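Local structure of uncharacterized protein (Bacteroides eggerthii, 4FTD) at residues A196-H201 / Y251-N256; R317-L322 / K330-I335. The protein is of unknown function but, as a six-bladed beta-propeller joined to an immunoglobulin-like domain, may take part in carbohydrate metabolism. All blocks are in the same frame, centred on the assembly; numbering follows the deposited sequence.

Interaction 1. Residues A196-H201 / Y251-N256; sequences ALINGH and YNIDEN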
loop_
_atom_site.group_PDB
_atom_site.type_symbol
_atom_site.label_atom_id
_atom_site.label_comp_id
_atom_site.label_asym_id
_atom_site.label_seq_id
_atom_site.Cartn_x
_atom_site.Cartn_y
_atom_site.Cartn_z
ATOM N N ALA A 196 -8.695 15.717 3.438
ATOM C CA ALA A 196 -7.921 14.912 2.514
ATOM C C ALA A 196 -7.127 15.851 1.602
ATOM O O ALA A 196 -7.555 16.970 1.280
ATOM C CB ALA A 196 -8.866 14.014 1.688
ATOM N N LEU A 197 -6.009 15.325 1.140
ATOM C CA LEU A 197 -5.212 15.851 0.054
ATOM C C LEU A 197 -5.529 15.017 -1.202
ATOM O O LEU A 197 -5.386 13.805 -1.206
ATOM C CB LEU A 197 -3.741 15.708 0.380
ATOM C CG LEU A 197 -3.040 16.705 1.243
ATOM C CD1 LEU A 197 -1.610 16.208 1.591
ATOM C CD2 LEU A 197 -2.992 18.044 0.519
ATOM N N ILE A 198 -6.019 15.662 -2.244
ATOM C CA ILE A 198 -6.446 14.993 -3.469
ATOM C C ILE A 198 -6.154 15.935 -4.627
ATOM O O ILE A 198 -6.583 17.085 -4.599
ATOM C CB ILE A 198 -7.937 14.668 -3.459
ATOM C CG1 ILE A 198 -8.268 13.823 -2.208
ATOM C CG2 ILE A 198 -8.306 13.874 -4.714
ATOM C CD1 ILE A 198 -9.654 13.283 -2.155
ATOM N N ASN A 199 -5.425 15.440 -5.630
ATOM C CA ASN A 199 -5.109 16.195 -6.852
ATOM C C ASN A 199 -4.369 17.470 -6.559
ATOM O O ASN A 199 -4.500 18.445 -7.261
ATOM C CB ASN A 199 -6.403 16.485 -7.684
ATOM C CG ASN A 199 -7.139 15.217 -8.114
ATOM O OD1 ASN A 199 -6.511 14.234 -8.499
ATOM N ND2 ASN A 199 -8.475 15.238 -8.063
ATOM N N GLY A 200 -3.586 17.495 -5.494
ATOM C CA GLY A 200 -2.921 18.728 -5.094
ATOM C C GLY A 200 -3.802 19.757 -4.362
ATOM O O GLY A 200 -3.336 20.851 -4.089
ATOM N N HIS A 201 -5.064 19.419 -4.093
ATOM C CA HIS A 201 -5.987 20.298 -3.388
ATOM C C HIS A 201 -6.222 19.790 -1.979
ATOM O O HIS A 201 -6.087 18.604 -1.716
ATOM C CB HIS A 201 -7.345 20.296 -4.102
ATOM C CG HIS A 201 -7.236 20.480 -5.578
ATOM N ND1 HIS A 201 -6.554 21.537 -6.147
ATOM C CD2 HIS A 201 -7.684 19.727 -6.600
ATOM C CE1 HIS A 201 -6.592 21.422 -7.462
ATOM N NE2 HIS A 201 -7.292 20.345 -7.765
ATOM N N TYR A 251 -13.231 10.397 1.084
ATOM C CA TYR A 251 -13.187 11.219 -0.099
ATOM C C TYR A 251 -12.685 10.365 -1.267
ATOM O O TYR A 251 -11.562 9.881 -1.229
ATOM C CB TYR A 251 -12.254 12.396 0.141
ATOM C CG TYR A 251 -12.707 13.405 1.170
ATOM C CD1 TYR A 251 -12.490 13.213 2.579
ATOM C CD2 TYR A 251 -13.269 14.628 0.745
ATOM C CE1 TYR A 251 -12.915 14.212 3.488
ATOM C CE2 TYR A 251 -13.678 15.608 1.652
ATOM C CZ TYR A 251 -13.488 15.437 2.995
ATOM O OH TYR A 251 -13.914 16.478 3.836
ATOM N N ASN A 252 -13.536 10.176 -2.270
ATOM C CA ASN A 252 -13.227 9.423 -3.489
ATOM C C ASN A 252 -13.347 10.390 -4.687
ATOM O O ASN A 252 -14.402 10.584 -5.205
ATOM C CB ASN A 252 -14.228 8.274 -3.646
ATOM C CG ASN A 252 -14.072 7.229 -2.571
ATOM O OD1 ASN A 252 -13.201 6.363 -2.678
ATOM N ND2 ASN A 252 -14.848 7.345 -1.511
ATOM N N ILE A 253 -12.271 11.058 -5.055
ATOM C CA ILE A 253 -12.327 12.049 -6.095
ATOM C C ILE A 253 -11.217 11.695 -7.077
ATOM O O ILE A 253 -10.054 11.611 -6.697
ATOM C CB ILE A 253 -12.188 13.457 -5.541
ATOM C CG1 ILE A 253 -13.263 13.752 -4.496
ATOM C CG2 ILE A 253 -12.156 14.468 -6.665
ATOM C CD1 ILE A 253 -13.006 15.041 -3.707
ATOM N N ASP A 254 -11.598 11.502 -8.327
ATOM C CA ASP A 254 -10.685 11.051 -9.386
ATOM C C ASP A 254 -9.882 12.215 -9.973
ATOM O O ASP A 254 -9.991 13.352 -9.509
ATOM C CB ASP A 254 -11.437 10.231 -10.443
ATOM C CG ASP A 254 -12.345 11.051 -11.335
ATOM O OD1 ASP A 254 -12.224 12.293 -11.464
ATOM O OD2 ASP A 254 -13.220 10.398 -11.928
ATOM N N GLU A 255 -9.085 11.943 -11.001
ATOM C CA GLU A 255 -8.174 12.953 -11.510
ATOM C C GLU A 255 -8.916 14.096 -12.183
ATOM O O GLU A 255 -8.383 15.196 -12.252
ATOM C CB GLU A 255 -7.107 12.343 -12.415
ATOM C CG GLU A 255 -7.630 11.841 -13.741
ATOM C CD GLU A 255 -6.586 11.060 -14.513
ATOM O OE1 GLU A 255 -5.397 11.052 -14.100
ATOM O OE2 GLU A 255 -6.962 10.462 -15.543
ATOM N N ASN A 256 -10.142 13.844 -12.647
ATOM C CA ASN A 256 -10.984 14.893 -13.199
ATOM C C ASN A 256 -11.818 15.619 -12.141
ATOM O O ASN A 256 -12.643 16.435 -12.505
ATOM C CB ASN A 256 -11.905 14.330 -14.260
ATOM C CG ASN A 256 -11.151 13.521 -15.287
ATOM O OD1 ASN A 256 -10.134 13.967 -15.802
ATOM N ND2 ASN A 256 -11.617 12.312 -15.553
HETATM O O HOH W 1 -7.420 11.736 -7.652
#

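Interaction 2. Residues R317-L322 / K330-I335; sequences RVPVTL and KYKSKI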
loop_
_atom_site.group_PDB
_atom_site.type_symbol
_atom_site.label_atom_id
_atom_site.label_comp_id
_atom_site.label_asym_id
_atom_site.label_seq_id
_atom_site.Cartn_x
_atom_site.Cartn_y
_atom_site.Cartn_z
ATOM N N ARG A 317 -16.187 -3.491 13.452
ATOM C CA ARG A 317 -16.714 -4.866 13.430
ATOM C C ARG A 317 -17.346 -5.226 12.074
ATOM O O ARG A 317 -18.281 -6.033 12.010
ATOM C CB ARG A 317 -17.713 -5.079 14.584
ATOM C CG ARG A 317 -17.065 -5.000 15.963
ATOM C CD ARG A 317 -18.093 -5.228 17.059
ATOM N NE ARG A 317 -19.110 -4.184 17.086
ATOM C CZ ARG A 317 -18.932 -2.941 17.560
ATOM N NH1 ARG A 317 -17.767 -2.532 18.061
ATOM N NH2 ARG A 317 -19.924 -2.085 17.519
ATOM N N VAL A 318 -16.840 -4.614 11.003
ATOM C CA VAL A 318 -17.219 -4.929 9.629
ATOM C C VAL A 318 -15.916 -5.286 8.891
ATOM O O VAL A 318 -15.086 -4.393 8.598
ATOM C CB VAL A 318 -17.969 -3.784 8.892
ATOM C CG1 VAL A 318 -18.215 -4.195 7.432
ATOM C CG2 VAL A 318 -19.317 -3.446 9.590
ATOM N N PRO A 319 -15.700 -6.588 8.613
ATOM C CA PRO A 319 -14.560 -6.988 7.776
ATOM C C PRO A 319 -14.624 -6.298 6.423
ATOM O O PRO A 319 -15.712 -5.930 5.999
ATOM C CB PRO A 319 -14.769 -8.497 7.568
ATOM C CG PRO A 319 -15.756 -8.914 8.573
ATOM C CD PRO A 319 -16.588 -7.721 8.908
ATOM N N VAL A 320 -13.469 -6.164 5.769
ATOM C CA VAL A 320 -13.330 -5.570 4.434
ATOM C C VAL A 320 -14.298 -6.299 3.487
ATOM O O VAL A 320 -14.224 -7.522 3.307
ATOM C CB VAL A 320 -11.860 -5.629 3.938
ATOM C CG1 VAL A 320 -11.750 -5.177 2.494
ATOM C CG2 VAL A 320 -10.964 -4.760 4.829
ATOM N N THR A 321 -15.237 -5.539 2.938
ATOM C CA THR A 321 -16.336 -6.059 2.126
ATOM C C THR A 321 -16.403 -5.290 0.812
ATOM O O THR A 321 -16.424 -4.046 0.799
ATOM C CB THR A 321 -17.692 -5.891 2.890
ATOM O OG1 THR A 321 -17.649 -6.545 4.180
ATOM C CG2 THR A 321 -18.871 -6.398 2.072
ATOM N N LEU A 322 -16.468 -6.028 -0.284
ATOM C CA LEU A 322 -16.673 -5.460 -1.597
ATOM C C LEU A 322 -18.172 -5.111 -1.697
ATOM O O LEU A 322 -19.023 -5.968 -1.437
ATOM C CB LEU A 322 -16.283 -6.480 -2.681
ATOM C CG LEU A 322 -16.388 -6.063 -4.153
ATOM C CD1 LEU A 322 -15.382 -4.956 -4.403
ATOM C CD2 LEU A 322 -16.144 -7.232 -5.110
ATOM N N LYS A 330 -21.434 -7.234 -1.973
ATOM C CA LYS A 330 -21.074 -8.189 -3.043
ATOM C C LYS A 330 -20.254 -9.326 -2.456
ATOM O O LYS A 330 -20.462 -10.450 -2.827
ATOM C CB LYS A 330 -20.291 -7.502 -4.190
ATOM C CG LYS A 330 -21.093 -7.167 -5.448
ATOM C CD LYS A 330 -22.340 -6.311 -5.191
ATOM C CE LYS A 330 -23.215 -6.189 -6.439
ATOM N NZ LYS A 330 -24.649 -5.940 -6.112
ATOM N N TYR A 331 -19.287 -9.035 -1.574
ATOM C CA TYR A 331 -18.469 -10.098 -0.975
ATOM C C TYR A 331 -17.807 -9.668 0.331
ATOM O O TYR A 331 -17.053 -8.738 0.331
ATOM C CB TYR A 331 -17.402 -10.601 -1.986
ATOM C CG TYR A 331 -16.611 -11.765 -1.456
ATOM C CD1 TYR A 331 -17.115 -13.064 -1.527
ATOM C CD2 TYR A 331 -15.379 -11.575 -0.846
ATOM C CE1 TYR A 331 -16.406 -14.142 -1.007
ATOM C CE2 TYR A 331 -14.658 -12.653 -0.318
ATOM C CZ TYR A 331 -15.185 -13.924 -0.401
ATOM O OH TYR A 331 -14.481 -14.963 0.118
ATOM N N LYS A 332 -18.056 -10.418 1.409
ATOM C CA LYS A 332 -17.460 -10.168 2.709
ATOM C C LYS A 332 -16.192 -10.993 2.820
ATOM O O LYS A 332 -16.257 -12.185 2.743
ATOM C CB LYS A 332 -18.434 -10.538 3.835
ATOM C CG LYS A 332 -17.954 -10.090 5.200
ATOM C CD LYS A 332 -18.984 -10.261 6.298
ATOM C CE LYS A 332 -19.040 -11.677 6.812
ATOM N NZ LYS A 332 -19.577 -11.658 8.195
ATOM N N SER A 333 -15.033 -10.366 2.983
ATOM C CA SER A 333 -13.760 -11.097 3.126
ATOM C C SER A 333 -13.462 -11.414 4.587
ATOM O O SER A 333 -14.231 -11.051 5.495
ATOM C CB SER A 333 -12.599 -10.298 2.524
ATOM O OG SER A 333 -12.115 -9.307 3.421
ATOM N N LYS A 334 -12.325 -12.064 4.807
ATOM C CA LYS A 334 -11.850 -12.397 6.152
ATOM C C LYS A 334 -10.891 -11.347 6.716
ATOM O O LYS A 334 -10.471 -11.488 7.849
ATOM C CB LYS A 334 -11.156 -13.769 6.157
ATOM C CG LYS A 334 -12.091 -14.910 5.856
ATOM C CD LYS A 334 -11.312 -16.204 5.610
ATOM C CE LYS A 334 -12.216 -17.421 5.493
ATOM N NZ LYS A 334 -11.419 -18.597 5.049
ATOM N N ILE A 335 -10.546 -10.309 5.948
ATOM C CA ILE A 335 -9.663 -9.239 6.441
ATOM C C ILE A 335 -10.464 -8.371 7.432
ATOM O O ILE A 335 -11.374 -7.681 7.035
ATOM C CB ILE A 335 -9.068 -8.421 5.282
ATOM C CG1 ILE A 335 -8.187 -9.349 4.420
ATOM C CG2 ILE A 335 -8.236 -7.250 5.810
ATOM C CD1 ILE A 335 -7.789 -8.801 3.075
#

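Interaction 1. Residues A196-H201 / Y251-N256
I198 packs on Y251 and I253 where two neighbouring blades of the six-bladed beta-propeller meet. Each segment takes in the end of the first strand of its own four-stranded blade. The two strand pieces run almost parallel, 9° apart, with their axes 8.8 Å from each other. No backbone hydrogen bond links them. Side chains and a water bridge the two strands.

The apolar contacts form a row. A196 CB meets the Y251 ring obliquely, 3.8 Å from CD1. Next along the strand, I198 puts its CD1 3.6 Å from Y251 CB, and these two side chains cross at about a right angle. I198 CD1 is anti to CA (chi2 -172°), and this extension carries it to Y251. The other branch goes to I253, with I198 CG2 4.0 Å from I253 CB. The far end of the Y251 side chain reaches back to the 196-201 blade, where its OH is hydrogen-bonded to S205.

The polar contacts come at the strand ends. N199 sits in a type I' turn from I198 to H201, the tight connection to strand 201-207. The turn is closed by backbone bonds between I198 and H201. The N199 side chain leaves the turn toward the loop after strand 251-253. N199 ND2 gives a hydrogen bond to D254 O of 2.8 Å, with an angle of 156° at the hydrogen. The donor stands above the carbonyl plane of D254. The same nitrogen, N199 ND2, lies 4.0 Å from I253 CG2, so the amide borders the apolar row. The amide oxygen works through a water, which donates one hydrogen bond to N199 OD1 at 2.8 Å and another to I253 O at 2.8 Å.

Interaction 2. Residues R317-L322 / K330-I335
V320 O is gripped twice by S333. It accepts from S333 N at 3.0 Å and from S333 OG at 2.8 Å. The backbone bond is close to straight at the carbonyl, while the hydroxyl comes in at an angle. S333 OG sits between the backbone N and the carbonyl carbon (chi1 82°). It also accepts from I335 N, which makes an ST turn. One hydroxyl thus ties the end of strand 331-332 to V320 and shapes the bend that follows.

The segments form the outer hairpin of a propeller blade, antiparallel strands 318-323 and 329-332. L322 O is a second shared acceptor, taking K330 N at 2.8 Å and Y331 N at 3.1 Å. K330 and Y331 both face L322, a classic beta bulge. L322 N returns a bond to Y331 O at 2.8 Å. Past the turn, V320 N donates to I335 O at 2.9 Å.

Side chains add to this. V320 and I335 lie side by side and point the same way, with their CG2 atoms 3.8 Å apart. L353 of strand 350-357 touches both. T321 OG1 bonds to P319 O in its own strand and rests 3.7 Å from K332 CG. Helix 381-390 packs on L322, Y331 and I335, and the Y331 hydroxyl is hydrogen-bonded to D389.

Every hydrogen bond across this contact ends on a backbone carbonyl, and all but one start from a backbone N. The pairing therefore rests on the main chain, with side-chain identity mattering directly only at S333 among the hydrogen bonds.

Overall arrangement
Both contacts belong to the propeller, but they join different parts of it. Interaction 1 lies between blades and brings together the first strands of two sheets. Interaction 2 lies within one blade, between its third and fourth strands. Their centres are about 25 Å apart and they do not touch. Each is partly buried. In interaction 1 the A196 and Y251 end is buried, while I198, I253 and N199 are partly exposed. In interaction 2, V320, L322 and I335 are buried against neighbouring strands or helix 381-390, while K330 and K332 are exposed. Interaction 1 depends on side chains, whereas interaction 2 depends chiefly on backbone bonds.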